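Local coordinates for putative esterase/lipase/thioesterase (PDB 2PBL), which is a putative esterase, lipase or thioesterase of the alpha/beta-hydrolase fold, probably hydrolysing ester or thioester bonds, at residues C104-T113 against K183-E194; P165-P174 against F219-V227. All coordinates share one frame; numbering follows the deposited sequence.

Contact 1: residues C104-T113 against K183-E194; sequences CPEVRISEIT and KFKMDADAAIAE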
# COMPACT_ATOMS: atom_id res chain seq x y z
N CYS A 104 14.21 4.33 -2.56
CA CYS A 104 15.20 4.18 -3.58
C CYS A 104 15.63 5.63 -3.84
O CYS A 104 14.77 6.53 -3.77
CB CYS A 104 14.64 3.54 -4.82
SG CYS A 104 13.97 1.87 -4.60
N PRO A 105 16.92 5.84 -4.19
CA PRO A 105 17.99 4.85 -4.44
C PRO A 105 18.84 4.45 -3.24
O PRO A 105 19.79 3.69 -3.41
CB PRO A 105 18.85 5.56 -5.47
CG PRO A 105 18.81 7.02 -5.00
CD PRO A 105 17.42 7.23 -4.38
N GLU A 106 18.50 4.93 -2.05
CA GLU A 106 19.25 4.56 -0.85
C GLU A 106 19.15 3.06 -0.62
O GLU A 106 20.15 2.41 -0.25
CB GLU A 106 18.75 5.32 0.38
CG GLU A 106 19.07 6.83 0.45
CD GLU A 106 18.30 7.72 -0.54
OE1 GLU A 106 17.05 7.73 -0.48
OE2 GLU A 106 18.96 8.46 -1.33
N VAL A 107 17.95 2.52 -0.79
CA VAL A 107 17.72 1.09 -0.69
C VAL A 107 17.18 0.53 -2.01
O VAL A 107 16.89 1.29 -2.97
CB VAL A 107 16.76 0.75 0.49
CG1 VAL A 107 17.36 1.25 1.78
CG2 VAL A 107 15.36 1.33 0.28
N ARG A 108 17.07 -0.79 -2.09
CA ARG A 108 16.50 -1.41 -3.25
C ARG A 108 15.07 -1.77 -2.86
O ARG A 108 14.72 -1.84 -1.67
CB ARG A 108 17.25 -2.67 -3.63
CG ARG A 108 18.68 -2.47 -4.10
CD ARG A 108 19.36 -3.81 -4.36
NE ARG A 108 18.68 -4.54 -5.42
CZ ARG A 108 18.88 -4.33 -6.72
NH1 ARG A 108 19.78 -3.43 -7.13
NH2 ARG A 108 18.17 -5.03 -7.59
N ILE A 109 14.25 -1.97 -3.89
CA ILE A 109 12.86 -2.37 -3.68
C ILE A 109 12.79 -3.65 -2.83
O ILE A 109 11.93 -3.78 -1.95
CB ILE A 109 12.13 -2.56 -5.02
CG1 ILE A 109 11.89 -1.20 -5.69
CG2 ILE A 109 10.80 -3.32 -4.82
CD1 ILE A 109 11.36 -1.32 -7.10
N SER A 110 13.66 -4.61 -3.12
CA SER A 110 13.66 -5.85 -2.30
C SER A 110 13.90 -5.60 -0.81
O SER A 110 13.40 -6.34 0.04
CB SER A 110 14.67 -6.87 -2.83
OG SER A 110 16.00 -6.39 -2.69
N GLU A 111 14.71 -4.59 -0.50
CA GLU A 111 14.92 -4.19 0.89
C GLU A 111 13.68 -3.53 1.46
O GLU A 111 13.37 -3.64 2.63
CB GLU A 111 16.09 -3.21 1.02
CG GLU A 111 17.40 -3.73 0.54
CD GLU A 111 18.49 -2.71 0.71
OE1 GLU A 111 18.99 -2.53 1.86
OE2 GLU A 111 18.82 -2.09 -0.31
N ILE A 112 12.98 -2.77 0.62
CA ILE A 112 11.74 -2.15 1.06
C ILE A 112 10.70 -3.21 1.45
O ILE A 112 9.97 -3.11 2.45
CB ILE A 112 11.15 -1.18 -0.00
CG1 ILE A 112 12.15 -0.05 -0.33
CG2 ILE A 112 9.84 -0.55 0.57
CD1 ILE A 112 11.70 0.91 -1.40
N THR A 113 10.61 -4.22 0.61
CA THR A 113 9.75 -5.37 0.88
C THR A 113 10.03 -5.98 2.28
O THR A 113 9.10 -6.24 3.09
CB THR A 113 9.97 -6.36 -0.31
OG1 THR A 113 9.30 -5.77 -1.45
CG2 THR A 113 9.30 -7.68 -0.03
N LYS A 183 16.97 4.85 -10.32
CA LYS A 183 16.88 4.77 -8.86
C LYS A 183 16.67 3.33 -8.34
O LYS A 183 17.26 2.95 -7.34
CB LYS A 183 15.79 5.68 -8.32
CG LYS A 183 16.05 7.11 -8.69
CD LYS A 183 15.07 8.05 -8.07
CE LYS A 183 15.41 9.48 -8.45
NZ LYS A 183 14.41 10.40 -7.87
N PHE A 184 15.86 2.53 -9.02
CA PHE A 184 15.61 1.16 -8.53
C PHE A 184 16.85 0.28 -8.72
O PHE A 184 17.16 -0.57 -7.87
CB PHE A 184 14.43 0.52 -9.26
CG PHE A 184 13.20 1.37 -9.29
CD1 PHE A 184 12.81 2.10 -8.18
CD2 PHE A 184 12.39 1.37 -10.40
CE1 PHE A 184 11.67 2.85 -8.22
CE2 PHE A 184 11.24 2.11 -10.46
CZ PHE A 184 10.89 2.87 -9.37
N LYS A 185 17.53 0.49 -9.83
CA LYS A 185 18.74 -0.23 -10.21
C LYS A 185 18.55 -1.73 -10.30
O LYS A 185 19.39 -2.51 -9.82
CB LYS A 185 19.92 0.13 -9.28
CG LYS A 185 20.27 1.64 -9.28
CD LYS A 185 21.32 1.98 -8.23
CE LYS A 185 21.40 3.51 -7.97
NZ LYS A 185 21.95 4.29 -9.14
N MSE A 186 17.43 -2.14 -10.89
CA MSE A 186 17.09 -3.54 -11.06
C MSE A 186 17.51 -4.07 -12.41
O MSE A 186 17.49 -3.33 -13.40
CB MSE A 186 15.59 -3.74 -10.97
CG MSE A 186 15.03 -3.48 -9.60
SE MSE A 186 13.11 -3.93 -9.62
CE MSE A 186 12.33 -2.48 -10.76
N ASP A 187 17.92 -5.34 -12.43
CA ASP A 187 18.11 -6.08 -13.67
C ASP A 187 16.88 -6.96 -13.84
O ASP A 187 16.02 -7.00 -12.96
CB ASP A 187 19.43 -6.90 -13.74
CG ASP A 187 19.56 -7.98 -12.67
OD1 ASP A 187 18.56 -8.52 -12.15
OD2 ASP A 187 20.72 -8.33 -12.39
N ALA A 188 16.79 -7.70 -14.94
CA ALA A 188 15.60 -8.51 -15.18
C ALA A 188 15.25 -9.49 -14.04
O ALA A 188 14.09 -9.57 -13.63
CB ALA A 188 15.73 -9.26 -16.46
N ASP A 189 16.24 -10.24 -13.57
CA ASP A 189 16.00 -11.20 -12.48
C ASP A 189 15.55 -10.53 -11.18
O ASP A 189 14.74 -11.11 -10.45
CB ASP A 189 17.26 -12.05 -12.21
CG ASP A 189 17.54 -13.03 -13.32
OD1 ASP A 189 16.60 -13.47 -14.02
OD2 ASP A 189 18.71 -13.39 -13.48
N ALA A 190 16.07 -9.34 -10.88
CA ALA A 190 15.65 -8.60 -9.71
C ALA A 190 14.18 -8.14 -9.85
O ALA A 190 13.42 -8.20 -8.89
CB ALA A 190 16.57 -7.42 -9.47
N ALA A 191 13.79 -7.69 -11.04
CA ALA A 191 12.40 -7.26 -11.29
C ALA A 191 11.44 -8.43 -11.13
O ALA A 191 10.39 -8.31 -10.45
CB ALA A 191 12.29 -6.67 -12.66
N ILE A 192 11.84 -9.56 -11.69
CA ILE A 192 11.09 -10.82 -11.60
C ILE A 192 10.97 -11.25 -10.15
O ILE A 192 9.87 -11.54 -9.68
CB ILE A 192 11.78 -11.96 -12.42
CG1 ILE A 192 11.70 -11.65 -13.90
CG2 ILE A 192 11.11 -13.36 -12.19
CD1 ILE A 192 12.78 -12.37 -14.69
N ALA A 193 12.10 -11.33 -9.45
CA ALA A 193 12.10 -11.74 -8.05
C ALA A 193 11.10 -10.93 -7.20
O ALA A 193 10.47 -11.47 -6.29
CB ALA A 193 13.47 -11.56 -7.47
N GLU A 194 10.99 -9.65 -7.50
CA GLU A 194 10.10 -8.76 -6.73
C GLU A 194 8.69 -8.54 -7.33
O GLU A 194 7.94 -7.72 -6.82
CB GLU A 194 10.75 -7.42 -6.43
CG GLU A 194 11.80 -7.52 -5.31
CD GLU A 194 11.20 -8.00 -4.05
OE1 GLU A 194 10.10 -7.54 -3.73
OE2 GLU A 194 11.79 -8.91 -3.37
O HOH W 1 18.05 0.87 -5.37
O HOH W 2 19.46 -5.92 -9.98
O HOH W 3 15.27 -2.04 -6.53
O HOH W 4 12.36 -8.72 -0.29
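Arg108 grips the backbone carbonyl of Lys185, and Thr113 meets the carboxylate of Glu194. The Arg108 chain, bent at chi3 (62°), brings NH1 to 2.9 Å from Lys185 O, a hydrogen bond that meets the carbonyl from above its plane. Ala190 CB lies in plane at the guanidinium edge, 3.4 Å from Arg108 NH2. Glu194 OE1 accepts from Thr113 OG1 at 3.0 Å, met from above the carboxylate plane, and also forms a salt bridge with Arg145 of helix 138-145. A lysine in place of Glu194 would probably leave Arg145 without its anionic mate and Thr113 OG1 without this acceptor. Waters bridge as well, among them one from Ile109 N to Phe184 O and one from Ser110 O to Glu194 OE2. The apolar part centres on Phe184. Ile109 CD1 sits over one face of its ring, 4.1 Å from the centroid, a CH-pi contact, and also reaches Met186 CE (a selenomethionine) at 4.0 Å. Cys104 SG approaches the ring edge, 3.8 Å from Phe184 CD1. Beside it, after a cis peptide bond, Pro105 CB packs 3.6 Å from Lys183 O. The start of helix 109-126 is thus joined to helices 181-184 and 188-193 by an arginine bond just past the former's end and by a buried carboxylate whose partners, the Arg145 cation and the Thr113 hydroxyl, would probably favour its ionised form.

Contact 2: residues P165-P174 against F219-V227; sequences PISPLSDLRP and FLDQAIWLV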
# COMPACT_ATOMS: atom_id res chain seq x y z
N PRO A 165 -4.76 -4.56 -2.79
CA PRO A 165 -3.79 -3.69 -3.47
C PRO A 165 -4.54 -2.76 -4.37
O PRO A 165 -5.34 -3.21 -5.21
CB PRO A 165 -3.00 -4.68 -4.34
CG PRO A 165 -3.33 -6.03 -3.81
CD PRO A 165 -4.72 -5.92 -3.39
N ILE A 166 -4.38 -1.46 -4.13
CA ILE A 166 -5.10 -0.46 -4.82
C ILE A 166 -4.14 0.08 -5.89
O ILE A 166 -3.08 0.63 -5.57
CB ILE A 166 -5.50 0.66 -3.86
CG1 ILE A 166 -6.34 0.10 -2.68
CG2 ILE A 166 -6.25 1.72 -4.64
CD1 ILE A 166 -6.48 1.14 -1.44
N SER A 167 -4.49 -0.12 -7.16
CA SER A 167 -3.66 0.34 -8.27
C SER A 167 -2.23 -0.17 -8.10
O SER A 167 -1.26 0.60 -8.17
CB SER A 167 -3.71 1.85 -8.32
OG SER A 167 -5.07 2.30 -8.19
N PRO A 168 -2.07 -1.50 -7.94
CA PRO A 168 -0.74 -2.04 -7.70
C PRO A 168 0.21 -2.13 -8.93
O PRO A 168 -0.20 -2.17 -10.10
CB PRO A 168 -1.04 -3.48 -7.28
CG PRO A 168 -2.29 -3.81 -8.09
CD PRO A 168 -3.11 -2.55 -7.93
N LEU A 169 1.49 -2.15 -8.61
CA LEU A 169 2.51 -2.58 -9.57
C LEU A 169 2.70 -4.08 -9.31
O LEU A 169 3.26 -4.46 -8.25
CB LEU A 169 3.80 -1.81 -9.37
CG LEU A 169 3.43 -0.36 -9.76
CD1 LEU A 169 4.08 0.70 -8.97
CD2 LEU A 169 3.67 -0.22 -11.26
N SER A 170 2.32 -4.93 -10.28
CA SER A 170 2.37 -6.38 -10.12
C SER A 170 3.48 -7.09 -10.88
O SER A 170 3.86 -8.23 -10.55
CB SER A 170 1.03 -6.99 -10.49
OG SER A 170 0.74 -6.78 -11.85
N ASP A 171 3.98 -6.39 -11.91
CA ASP A 171 5.02 -6.88 -12.75
C ASP A 171 5.97 -5.71 -12.83
O ASP A 171 5.60 -4.62 -13.33
CB ASP A 171 4.42 -7.25 -14.11
CG ASP A 171 5.43 -7.93 -15.03
OD1 ASP A 171 6.64 -7.90 -14.75
OD2 ASP A 171 4.98 -8.47 -16.04
N LEU A 172 7.15 -5.88 -12.24
CA LEU A 172 8.12 -4.80 -12.29
C LEU A 172 8.98 -4.77 -13.56
O LEU A 172 9.71 -3.81 -13.76
CB LEU A 172 9.01 -4.86 -11.06
CG LEU A 172 8.28 -4.86 -9.70
CD1 LEU A 172 9.34 -4.65 -8.57
CD2 LEU A 172 7.19 -3.84 -9.60
N ARG A 173 8.90 -5.78 -14.41
CA ARG A 173 9.74 -5.81 -15.62
C ARG A 173 9.63 -4.57 -16.51
O ARG A 173 10.63 -4.03 -16.97
CB ARG A 173 9.42 -7.02 -16.47
CG ARG A 173 9.82 -8.39 -15.90
CD ARG A 173 9.02 -9.38 -16.73
NE ARG A 173 9.20 -10.77 -16.38
CZ ARG A 173 8.30 -11.57 -15.79
NH1 ARG A 173 8.65 -12.82 -15.55
NH2 ARG A 173 7.07 -11.16 -15.46
N PRO A 174 8.41 -4.08 -16.74
CA PRO A 174 8.34 -2.89 -17.61
C PRO A 174 8.99 -1.65 -17.01
O PRO A 174 9.28 -0.71 -17.75
CB PRO A 174 6.82 -2.67 -17.78
CG PRO A 174 6.18 -3.91 -17.31
CD PRO A 174 7.07 -4.50 -16.30
N PHE A 219 -1.58 1.09 -15.58
CA PHE A 219 -2.13 0.66 -14.28
C PHE A 219 -3.31 -0.28 -14.39
O PHE A 219 -3.47 -1.17 -13.55
CB PHE A 219 -2.39 1.83 -13.33
CG PHE A 219 -1.13 2.32 -12.69
CD1 PHE A 219 -0.32 3.26 -13.32
CD2 PHE A 219 -0.70 1.78 -11.49
CE1 PHE A 219 0.86 3.69 -12.73
CE2 PHE A 219 0.50 2.18 -10.91
CZ PHE A 219 1.27 3.13 -11.51
N LEU A 220 -4.15 -0.08 -15.40
CA LEU A 220 -5.22 -1.02 -15.66
C LEU A 220 -4.62 -2.38 -16.03
O LEU A 220 -5.12 -3.44 -15.60
CB LEU A 220 -6.14 -0.48 -16.77
CG LEU A 220 -6.97 0.73 -16.39
CD1 LEU A 220 -7.71 1.25 -17.62
CD2 LEU A 220 -7.94 0.40 -15.28
N ASP A 221 -3.54 -2.36 -16.79
CA ASP A 221 -2.85 -3.59 -17.17
C ASP A 221 -2.20 -4.29 -15.94
O ASP A 221 -2.39 -5.48 -15.72
CB ASP A 221 -1.76 -3.31 -18.22
CG ASP A 221 -2.36 -2.85 -19.55
OD1 ASP A 221 -3.59 -2.97 -19.68
OD2 ASP A 221 -1.61 -2.32 -20.42
N GLN A 222 -1.47 -3.51 -15.18
CA GLN A 222 -0.84 -4.00 -13.96
C GLN A 222 -1.88 -4.69 -13.04
O GLN A 222 -1.60 -5.71 -12.43
CB GLN A 222 -0.13 -2.85 -13.22
CG GLN A 222 1.15 -2.34 -13.87
CD GLN A 222 2.35 -3.24 -13.68
OE1 GLN A 222 2.29 -4.25 -12.99
NE2 GLN A 222 3.44 -2.88 -14.33
N ALA A 223 -3.09 -4.15 -12.99
CA ALA A 223 -4.14 -4.71 -12.15
C ALA A 223 -4.62 -6.06 -12.66
O ALA A 223 -4.65 -7.03 -11.92
CB ALA A 223 -5.29 -3.74 -12.01
N ILE A 224 -5.01 -6.13 -13.92
CA ILE A 224 -5.51 -7.36 -14.52
C ILE A 224 -4.43 -8.44 -14.55
O ILE A 224 -4.75 -9.64 -14.44
CB ILE A 224 -6.15 -7.09 -15.92
CG1 ILE A 224 -6.90 -8.33 -16.45
CG2 ILE A 224 -5.13 -6.70 -16.93
CD1 ILE A 224 -8.13 -8.69 -15.73
N TRP A 225 -3.16 -8.05 -14.71
CA TRP A 225 -2.11 -9.05 -14.61
C TRP A 225 -2.12 -9.76 -13.26
O TRP A 225 -1.97 -11.01 -13.24
CB TRP A 225 -0.73 -8.51 -14.89
CG TRP A 225 -0.54 -8.14 -16.33
CD1 TRP A 225 -1.12 -8.72 -17.43
CD2 TRP A 225 0.31 -7.10 -16.82
NE1 TRP A 225 -0.69 -8.08 -18.57
CE2 TRP A 225 0.18 -7.09 -18.23
CE3 TRP A 225 1.16 -6.19 -16.22
CZ2 TRP A 225 0.89 -6.18 -19.04
CZ3 TRP A 225 1.87 -5.29 -17.02
CH2 TRP A 225 1.71 -5.29 -18.42
N LEU A 226 -2.33 -9.00 -12.18
CA LEU A 226 -2.37 -9.58 -10.82
C LEU A 226 -3.62 -10.46 -10.66
O LEU A 226 -3.58 -11.60 -10.14
CB LEU A 226 -2.32 -8.47 -9.73
CG LEU A 226 -2.13 -9.03 -8.30
CD1 LEU A 226 -0.97 -10.00 -8.20
CD2 LEU A 226 -2.02 -7.96 -7.22
N VAL A 227 -4.74 -9.93 -11.14
CA VAL A 227 -6.01 -10.64 -11.13
C VAL A 227 -5.86 -11.99 -11.84
O VAL A 227 -6.26 -13.05 -11.31
CB VAL A 227 -7.15 -9.77 -11.71
CG1 VAL A 227 -8.39 -10.61 -11.88
CG2 VAL A 227 -7.42 -8.57 -10.86
O HOH W 5 -2.71 -1.34 -11.09
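Gln222 reaches from helix 217-230 to the backbone of Ser170 and Asp171 and holds it with three bonds. Its OE1 accepts from Ser170 N at 2.8 Å, from above the carbonyl plane, and from Asp171 N at 2.9 Å, in that plane and on a lone pair. NE2 returns a bond to Asp171 O at 2.9 Å, close to the amide plane, which fixes the rotation of the amide; NE2 also bonds Tyr8. A bend at chi2 (-76°) turns the amide along the loop, while Gln222 CB rests 3.2 Å from Pro168 O. Ser170 OG donates to Gln222 O at 2.6 Å on an in-plane lone pair, an acceptor already weakly used by Leu226 N within the helix. Apolar groups flank this polar centre: Leu226 CD2 packs on Pro165 CG and Pro168 CG, and Leu169 CD2 lies 4.0 Å from Phe219 CE2. In the alpha/beta-hydrolase fold this is where the loop leaving strand 160-166 crosses the helix that follows strand 206-212. Ser167 O meets the Phe219 ring at its edge, and a water joins Pro168 O to Phe219 O. Further out, Asp171 OD1 accepts from Arg173 N at 3.1 Å, an Asx turn, and pairs with Arg173 NH2 in a long salt bridge; Arg173 also pairs with Glu198. Ser167 OG bonds Glu215, which with Ser137 and His242 probably forms the catalytic triad, and the Phe219 ring meets that of His242.

In the fold
Contact 2 is mostly buried, with none of its touching residues fully exposed, near the C-terminal end of strand 160-166 and beside the probable triad; contact 1 lies farther out, with its apolar patch and carboxylate buried but Pro105 and the lysines exposed. Their chemistry differs accordingly: contact 2 relies on a glutamine amide bonded directly to loop backbone, whereas contact 1 uses charged side chains and several bridging waters. Different helices are held, 109-126 in one and 217-230 in the other. The two nevertheless adjoin, with centres about 16 Å apart: Leu172 and Arg173 of 165-174 pack against Ala191, Ile192 and Glu194 of 183-194. That loop therefore lies between helix 217-230 and helix 188-193.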